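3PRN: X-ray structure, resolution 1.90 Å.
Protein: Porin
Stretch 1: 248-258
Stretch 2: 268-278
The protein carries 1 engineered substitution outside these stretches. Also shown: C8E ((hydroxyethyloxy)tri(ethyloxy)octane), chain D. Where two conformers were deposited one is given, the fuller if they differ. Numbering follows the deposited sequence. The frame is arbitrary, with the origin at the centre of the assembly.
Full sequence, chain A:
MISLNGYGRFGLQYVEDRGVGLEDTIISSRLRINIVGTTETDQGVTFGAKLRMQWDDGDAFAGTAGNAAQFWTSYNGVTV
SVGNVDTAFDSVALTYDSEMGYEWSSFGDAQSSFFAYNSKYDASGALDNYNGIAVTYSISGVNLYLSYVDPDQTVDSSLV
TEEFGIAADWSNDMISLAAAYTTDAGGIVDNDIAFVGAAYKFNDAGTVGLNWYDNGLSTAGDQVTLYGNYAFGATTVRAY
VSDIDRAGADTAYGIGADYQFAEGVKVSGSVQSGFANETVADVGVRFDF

Stretch 1, residues 248-258: GADTAYGIGAD
Stretch 2 268-278: SGSVQSGFANE

Antiparallel pairing of two porin strands, 252-258 and 268-273, whose axes approach to 4.7 Å with 174° between their N-to-C directions. The register pairs Tyr253 with Ser273, Ile255 with Val271 and Ala257 with Gly269 as hydrogen-bonded pairs (CA-CA 5.4, 5.7 and 5.7 Å), alternating with the non-hydrogen-bonded pairs Gly254-Gln272, Gly256-Ser270 and Asp258-Ser268 (CA-CA 4.1, 3.9 and 4.3 Å). Backbone angles are extended throughout, from -93/150 (phi/psi) at Ala252 to -122/145 at Asp258, and from -138/156 at Ser268 to -131/127 at Ser273.

Each hydrogen-bonded pair satisfies both its amides and both its carbonyls. Tyr253 N donates to Ser273 O (3.1 Å) and Ser273 N to Tyr253 O (2.8 Å); Ile255 N donates to Val271 O (3.1 Å) and Val271 N to Ile255 O (3.0 Å); Ala257 N donates to Gly269 O and Gly269 N to Ala257 O (both 3.1 Å). Five of the six carbonyls, all but Gly269 O, also receive CA-H...O contacts, the shortest from Ala252 CA to Ser273 O at 3.1 Å.

The two faces differ. On that of Tyr253, Ile255 and Val271, the tyrosine (chi1 59°, p; chi2 -88°) lays one ring face over Ser273 CB, 3.8 Å from the ring centroid and 22° off its normal, a CH-pi contact. Next along, Ile255 CG2 packs against Val271 CG1 at 3.2 Å, with Ile255 chi1 t and Val271 chi1 p; the detergent C8E lies nearby, its O15 3.0 Å from Ile255 CD1. On the opposite face Gly254 and Gly256 have no CB: an ideal CB on Gly254 would clash with Gln272 CG (2.9 Å), and one on Gly256 with Gly269 O (2.7 Å), with Ser270 CB tight at 3.1 Å. Here Gln272 (chi1 m, chi2 t, chi3 53°) donates through NE2 to Ser270 OG (3.0 Å), Ser270 being p; Gln272 OE1 and Ser270 OG have further hydrogen bonds elsewhere in the structure. In the last pair of the two stretches, Ser268 OG (chi1 m) donates to Asp258 OD1 at 2.9 Å; Asp258 (chi1 m, chi2 -44°) has its OD2 satisfied elsewhere in the structure.

Beyond Ser273 a type I turn runs from Gly274 to Asn277, with Phe275 at -72/-18, Ala276 at -115/31 and Asn277 at 64/13. Asn277 N donates to Gly274 O (3.3 Å), Gly274 N to Glu278 O (2.9 Å), and Ala276 N to Glu278 OE1 (2.9 Å). Across the contact, Asp250 N donates to Phe275 O (2.9 Å); Asp250 OD2, though 3.1 Å from Asn277 N, makes no hydrogen bond because the angle is poor. Phe275 (chi1 m, chi2 -71°) presents a ring face to Ala252 CB, 3.9 Å from the centroid and 24° off the normal.

One water fills the gap where the strand pairing ends: it donates to Thr251 O (2.6 Å) and Gly274 O (2.7 Å) and accepts from Ser273 OG (2.8 Å; chi1 t), bridging two carbonyls that lie 4.1 Å apart, Thr251 O and Gly274 O.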

ATOM      1  N   GLY A 248      14.126 -13.214 -42.262  1.00 27.71           N
ATOM      2  CA  GLY A 248      15.118 -12.134 -42.210  1.00 25.86           C
ATOM      3  C   GLY A 248      15.645 -11.811 -40.818  1.00 26.85           C
ATOM      4  O   GLY A 248      16.499 -10.913 -40.692  1.00 24.49           O
ATOM      5  N   ALA A 249      15.151 -12.511 -39.790  1.00 25.15           N
ATOM      6  CA  ALA A 249      15.654 -12.197 -38.432  1.00 26.25           C
ATOM      7  C   ALA A 249      17.128 -12.481 -38.275  1.00 25.80           C
ATOM      8  O   ALA A 249      17.687 -13.413 -38.810  1.00 26.83           O
ATOM      9  CB  ALA A 249      14.838 -13.032 -37.435  1.00 24.53           C
ATOM     10  N   ASP A 250      17.839 -11.713 -37.454  1.00 26.54           N
ATOM     11  CA  ASP A 250      19.212 -11.962 -37.059  1.00 26.58           C
ATOM     12  C   ASP A 250      19.229 -13.031 -35.957  1.00 27.10           C
ATOM     13  O   ASP A 250      18.249 -13.278 -35.272  1.00 25.78           O
ATOM     14  CB  ASP A 250      19.804 -10.697 -36.411  1.00 30.33           C
ATOM     15  CG  ASP A 250      19.848  -9.564 -37.446  1.00 33.97           C
ATOM     16  OD1 ASP A 250      20.330  -9.839 -38.571  1.00 34.98           O
ATOM     17  OD2 ASP A 250      19.415  -8.438 -37.161  1.00 36.29           O
ATOM     18  N   THR A 251      20.387 -13.632 -35.741  1.00 27.06           N
ATOM     19  CA  THR A 251      20.570 -14.518 -34.592  1.00 27.40           C
ATOM     20  C   THR A 251      20.755 -13.633 -33.365  1.00 27.67           C
ATOM     21  O   THR A 251      21.525 -12.647 -33.418  1.00 28.53           O
ATOM     22  CB  THR A 251      21.852 -15.375 -34.797  1.00 29.27           C
ATOM     23  OG1 THR A 251      21.546 -16.250 -35.901  1.00 29.96           O
ATOM     24  CG2 THR A 251      22.122 -16.291 -33.607  1.00 27.20           C
ATOM     25  N   ALA A 252      20.008 -13.945 -32.304  1.00 27.05           N
ATOM     26  CA  ALA A 252      20.179 -13.139 -31.090  1.00 26.51           C
ATOM     27  C   ALA A 252      21.229 -13.859 -30.232  1.00 26.29           C
ATOM     28  O   ALA A 252      21.347 -15.089 -30.271  1.00 26.47           O
ATOM     29  CB  ALA A 252      18.863 -13.126 -30.307  1.00 23.65           C
ATOM     30  N   TYR A 253      21.953 -13.085 -29.478  1.00 26.46           N
ATOM     31  CA  TYR A 253      22.955 -13.621 -28.592  1.00 26.77           C
ATOM     32  C   TYR A 253      23.192 -12.682 -27.408  1.00 26.52           C
ATOM     33  O   TYR A 253      22.873 -11.517 -27.356  1.00 25.28           O
ATOM     34  CB  TYR A 253      24.288 -13.980 -29.291  1.00 28.95           C
ATOM     35  CG  TYR A 253      24.901 -12.785 -29.950  1.00 35.21           C
ATOM     36  CD1 TYR A 253      24.548 -12.453 -31.265  1.00 39.04           C
ATOM     37  CD2 TYR A 253      25.801 -11.991 -29.268  1.00 39.85           C
ATOM     38  CE1 TYR A 253      25.104 -11.329 -31.872  1.00 42.30           C
ATOM     39  CE2 TYR A 253      26.367 -10.857 -29.867  1.00 43.68           C
ATOM     40  CZ  TYR A 253      26.005 -10.541 -31.165  1.00 45.00           C
ATOM     41  OH  TYR A 253      26.568  -9.420 -31.767  1.00 47.84           O
ATOM     42  N   GLY A 254      23.819 -13.293 -26.366  1.00 26.20           N
ATOM     43  CA  GLY A 254      24.133 -12.472 -25.186  1.00 24.61           C
ATOM     44  C   GLY A 254      25.241 -13.111 -24.363  1.00 24.91           C
ATOM     45  O   GLY A 254      25.413 -14.330 -24.319  1.00 24.95           O
ATOM     46  N   ILE A 255      25.972 -12.269 -23.671  1.00 24.48           N
ATOM     47  CA  ILE A 255      27.035 -12.685 -22.787  1.00 25.63           C
ATOM     48  C   ILE A 255      26.934 -11.834 -21.520  1.00 25.37           C
ATOM     49  O   ILE A 255      26.667 -10.628 -21.541  1.00 25.27           O
ATOM     50  CB  ILE A 255      28.420 -12.571 -23.450  1.00 28.67           C
ATOM     51  CG1 ILE A 255      29.471 -13.113 -22.475  1.00 31.61           C
ATOM     52  CG2 ILE A 255      28.682 -11.123 -23.796  1.00 30.32           C
ATOM     53  CD1 ILE A 255      30.762 -12.287 -22.553  1.00 36.01           C
ATOM     54  N   GLY A 256      27.024 -12.494 -20.346  1.00 25.98           N
ATOM     55  CA  GLY A 256      26.938 -11.701 -19.120  1.00 26.19           C
ATOM     56  C   GLY A 256      27.721 -12.385 -18.000  1.00 26.27           C
ATOM     57  O   GLY A 256      28.259 -13.492 -18.098  1.00 26.58           O
ATOM     58  N   ALA A 257      27.652 -11.723 -16.842  1.00 26.68           N
ATOM     59  CA  ALA A 257      28.309 -12.294 -15.647  1.00 26.72           C
ATOM     60  C   ALA A 257      27.581 -11.819 -14.380  1.00 27.07           C
ATOM     61  O   ALA A 257      26.958 -10.752 -14.329  1.00 25.80           O
ATOM     62  CB  ALA A 257      29.759 -11.863 -15.618  1.00 26.52           C
ATOM     63  N   ASP A 258      27.680 -12.672 -13.376  1.00 26.34           N
ATOM     64  CA  ASP A 258      27.195 -12.386 -12.056  1.00 27.58           C
ATOM     65  C   ASP A 258      28.376 -12.505 -11.066  1.00 28.12           C
ATOM     66  O   ASP A 258      29.234 -13.387 -11.190  1.00 28.61           O
ATOM     67  CB  ASP A 258      26.123 -13.338 -11.562  1.00 26.30           C
ATOM     68  CG  ASP A 258      24.981 -13.543 -12.559  1.00 27.84           C
ATOM     69  OD1 ASP A 258      24.531 -12.530 -13.126  1.00 26.67           O
ATOM     70  OD2 ASP A 258      24.588 -14.722 -12.715  1.00 28.91           O
ATOM     71  N   SER A 268      25.347  -7.870 -11.344  1.00 23.02           N
ATOM     72  CA  SER A 268      25.247  -8.576 -12.622  1.00 23.44           C
ATOM     73  C   SER A 268      25.282  -7.565 -13.762  1.00 23.24           C
ATOM     74  O   SER A 268      24.928  -6.393 -13.587  1.00 23.28           O
ATOM     75  CB  SER A 268      23.922  -9.312 -12.858  1.00 23.23           C
ATOM     76  OG  SER A 268      23.644 -10.176 -11.765  1.00 27.40           O
ATOM     77  N   GLY A 269      25.687  -8.038 -14.916  1.00 23.10           N
ATOM     78  CA  GLY A 269      25.752  -7.195 -16.113  1.00 22.84           C
ATOM     79  C   GLY A 269      25.643  -8.073 -17.374  1.00 23.40           C
ATOM     80  O   GLY A 269      25.864  -9.272 -17.277  1.00 22.48           O
ATOM     81  N   SER A 270      25.252  -7.456 -18.519  1.00 22.77           N
ATOM     82  CA  SER A 270      25.162  -8.287 -19.710  1.00 22.46           C
ATOM     83  C   SER A 270      25.265  -7.351 -20.910  1.00 22.62           C
ATOM     84  O   SER A 270      25.125  -6.159 -20.723  1.00 23.04           O
ATOM     85  CB  SER A 270      23.893  -9.105 -19.793  1.00 22.17           C
ATOM     86  OG  SER A 270      22.771  -8.250 -20.028  1.00 22.64           O
ATOM     87  N   VAL A 271      25.564  -7.909 -22.055  1.00 23.05           N
ATOM     88  CA  VAL A 271      25.585  -7.190 -23.336  1.00 23.24           C
ATOM     89  C   VAL A 271      24.808  -8.148 -24.248  1.00 23.83           C
ATOM     90  O   VAL A 271      25.099  -9.350 -24.283  1.00 23.43           O
ATOM     91  CB  VAL A 271      26.989  -6.805 -23.736  0.50 24.80           C
ATOM     92  CG1 VAL A 271      27.778  -8.027 -24.178  0.50 26.26           C
ATOM     93  CG2 VAL A 271      27.017  -5.715 -24.804  0.50 24.94           C
ATOM     94  N   GLN A 272      23.757  -7.700 -24.908  1.00 23.03           N
ATOM     95  CA  GLN A 272      22.934  -8.583 -25.705  1.00 24.63           C
ATOM     96  C   GLN A 272      22.556  -7.973 -27.043  1.00 24.18           C
ATOM     97  O   GLN A 272      22.500  -6.758 -27.203  1.00 25.36           O
ATOM     98  CB  GLN A 272      21.634  -8.921 -24.916  1.00 22.55           C
ATOM     99  CG  GLN A 272      21.911  -9.616 -23.586  1.00 22.63           C
ATOM    100  CD  GLN A 272      20.646  -9.939 -22.826  1.00 24.68           C
ATOM    101  OE1 GLN A 272      19.710 -10.565 -23.340  1.00 25.50           O
ATOM    102  NE2 GLN A 272      20.539  -9.480 -21.578  1.00 25.09           N
ATOM    103  N   SER A 273      22.280  -8.825 -28.007  1.00 25.06           N
ATOM    104  CA  SER A 273      21.923  -8.371 -29.374  1.00 25.97           C
ATOM    105  C   SER A 273      20.657  -9.095 -29.808  1.00 26.12           C
ATOM    106  O   SER A 273      20.617 -10.341 -29.720  1.00 26.09           O
ATOM    107  CB  SER A 273      23.150  -8.661 -30.263  1.00 27.41           C
ATOM    108  OG  SER A 273      22.959  -8.126 -31.548  1.00 30.45           O
ATOM    109  N   GLY A 274      19.626  -8.371 -30.246  1.00 26.22           N
ATOM    110  CA  GLY A 274      18.359  -8.901 -30.579  1.00 27.48           C
ATOM    111  C   GLY A 274      18.111  -9.460 -31.974  1.00 28.31           C
ATOM    112  O   GLY A 274      19.021  -9.467 -32.806  1.00 28.79           O
ATOM    113  N   PHE A 275      16.889  -9.899 -32.231  1.00 28.19           N
ATOM    114  CA  PHE A 275      16.516 -10.451 -33.532  1.00 29.28           C
ATOM    115  C   PHE A 275      16.427  -9.367 -34.633  1.00 30.55           C
ATOM    116  O   PHE A 275      16.498  -9.711 -35.821  1.00 29.06           O
ATOM    117  CB  PHE A 275      15.186 -11.199 -33.472  1.00 27.04           C
ATOM    118  CG  PHE A 275      15.201 -12.316 -32.455  1.00 26.81           C
ATOM    119  CD1 PHE A 275      15.922 -13.451 -32.653  1.00 24.97           C
ATOM    120  CD2 PHE A 275      14.427 -12.161 -31.272  1.00 26.54           C
ATOM    121  CE1 PHE A 275      15.896 -14.511 -31.750  1.00 26.87           C
ATOM    122  CE2 PHE A 275      14.440 -13.192 -30.353  1.00 26.03           C
ATOM    123  CZ  PHE A 275      15.163 -14.372 -30.569  1.00 26.31           C
ATOM    124  N   ALA A 276      16.327  -8.105 -34.248  1.00 30.35           N
ATOM    125  CA  ALA A 276      16.283  -6.993 -35.194  1.00 33.12           C
ATOM    126  C   ALA A 276      17.527  -6.136 -35.022  1.00 33.35           C
ATOM    127  O   ALA A 276      17.516  -4.926 -35.208  1.00 34.31           O
ATOM    128  CB  ALA A 276      15.031  -6.141 -34.966  1.00 34.14           C
ATOM    129  N   ASN A 277      18.624  -6.776 -34.632  1.00 34.46           N
ATOM    130  CA  ASN A 277      19.854  -6.069 -34.398  1.00 36.18           C
ATOM    131  C   ASN A 277      19.864  -5.049 -33.263  1.00 35.36           C
ATOM    132  O   ASN A 277      20.840  -4.262 -33.226  1.00 36.65           O
ATOM    133  CB  ASN A 277      20.198  -5.272 -35.707  1.00 43.19           C
ATOM    134  CG  ASN A 277      21.698  -5.406 -35.948  1.00 48.68           C
ATOM    135  OD1 ASN A 277      22.293  -6.402 -35.512  1.00 51.49           O
ATOM    136  ND2 ASN A 277      22.354  -4.468 -36.586  1.00 51.19           N
ATOM    137  N   GLU A 278      18.903  -4.991 -32.362  1.00 34.53           N
ATOM    138  CA  GLU A 278      18.969  -4.060 -31.238  1.00 33.41           C
ATOM    139  C   GLU A 278      20.159  -4.441 -30.340  1.00 32.13           C
ATOM    140  O   GLU A 278      20.432  -5.628 -30.111  1.00 31.92           O
ATOM    141  CB  GLU A 278      17.785  -4.304 -30.269  1.00 34.81           C
ATOM    142  CG  GLU A 278      16.431  -4.371 -30.953  1.00 36.54           C
ATOM    143  CD  GLU A 278      16.011  -5.804 -31.218  1.00 36.76           C
ATOM    144  OE1 GLU A 278      16.798  -6.577 -31.880  1.00 34.05           O
ATOM    145  OE2 GLU A 278      14.885  -6.238 -30.777  1.00 40.00           O
TER
HETATM  146  C1  C8E D 292      27.495   3.563 -19.950  1.00 79.77           C
HETATM  147  C2  C8E D 292      26.606   2.635 -20.688  1.00 80.38           C
HETATM  148  C3  C8E D 292      27.044   1.260 -20.601  1.00 80.58           C
HETATM  149  C4  C8E D 292      26.431   0.713 -19.361  1.00 80.98           C
HETATM  150  C5  C8E D 292      26.427  -0.746 -19.639  1.00 82.11           C
HETATM  151  C6  C8E D 292      27.295  -1.400 -18.693  1.00 83.79           C
HETATM  152  C7  C8E D 292      27.679  -2.595 -19.432  1.00 85.37           C
HETATM  153  C8  C8E D 292      28.701  -3.305 -18.611  1.00 87.04           C
HETATM  154  O9  C8E D 292      28.749  -4.736 -18.605  1.00 88.63           O
HETATM  155  C10 C8E D 292      29.313  -5.356 -19.757  1.00 89.91           C
HETATM  156  C11 C8E D 292      28.838  -6.781 -19.763  1.00 91.04           C
HETATM  157  O12 C8E D 292      29.615  -7.589 -18.823  1.00 91.85           O
HETATM  158  C13 C8E D 292      29.997  -8.875 -19.363  1.00 93.04           C
HETATM  159  C14 C8E D 292      31.451  -9.419 -19.539  1.00 94.71           C
HETATM  160  O15 C8E D 292      31.774 -10.658 -20.266  1.00 96.45           O
HETATM  161  C16 C8E D 292      32.299 -11.661 -19.357  1.00 97.42           C
HETATM  162  C17 C8E D 292      33.811 -11.587 -19.120  1.00 98.30           C
HETATM  163  O18 C8E D 292      34.695 -12.621 -18.651  1.00 98.66           O
HETATM  164  C19 C8E D 292      34.400 -13.299 -17.405  1.00 98.46           C
HETATM  165  C20 C8E D 292      34.969 -12.888 -15.980  1.00 97.84           C
HETATM  166  O21 C8E D 292      34.440 -11.621 -15.514  1.00 97.65           O
HETATM  167  O   HOH W   1      21.684 -10.059 -33.134  1.00 33.92           O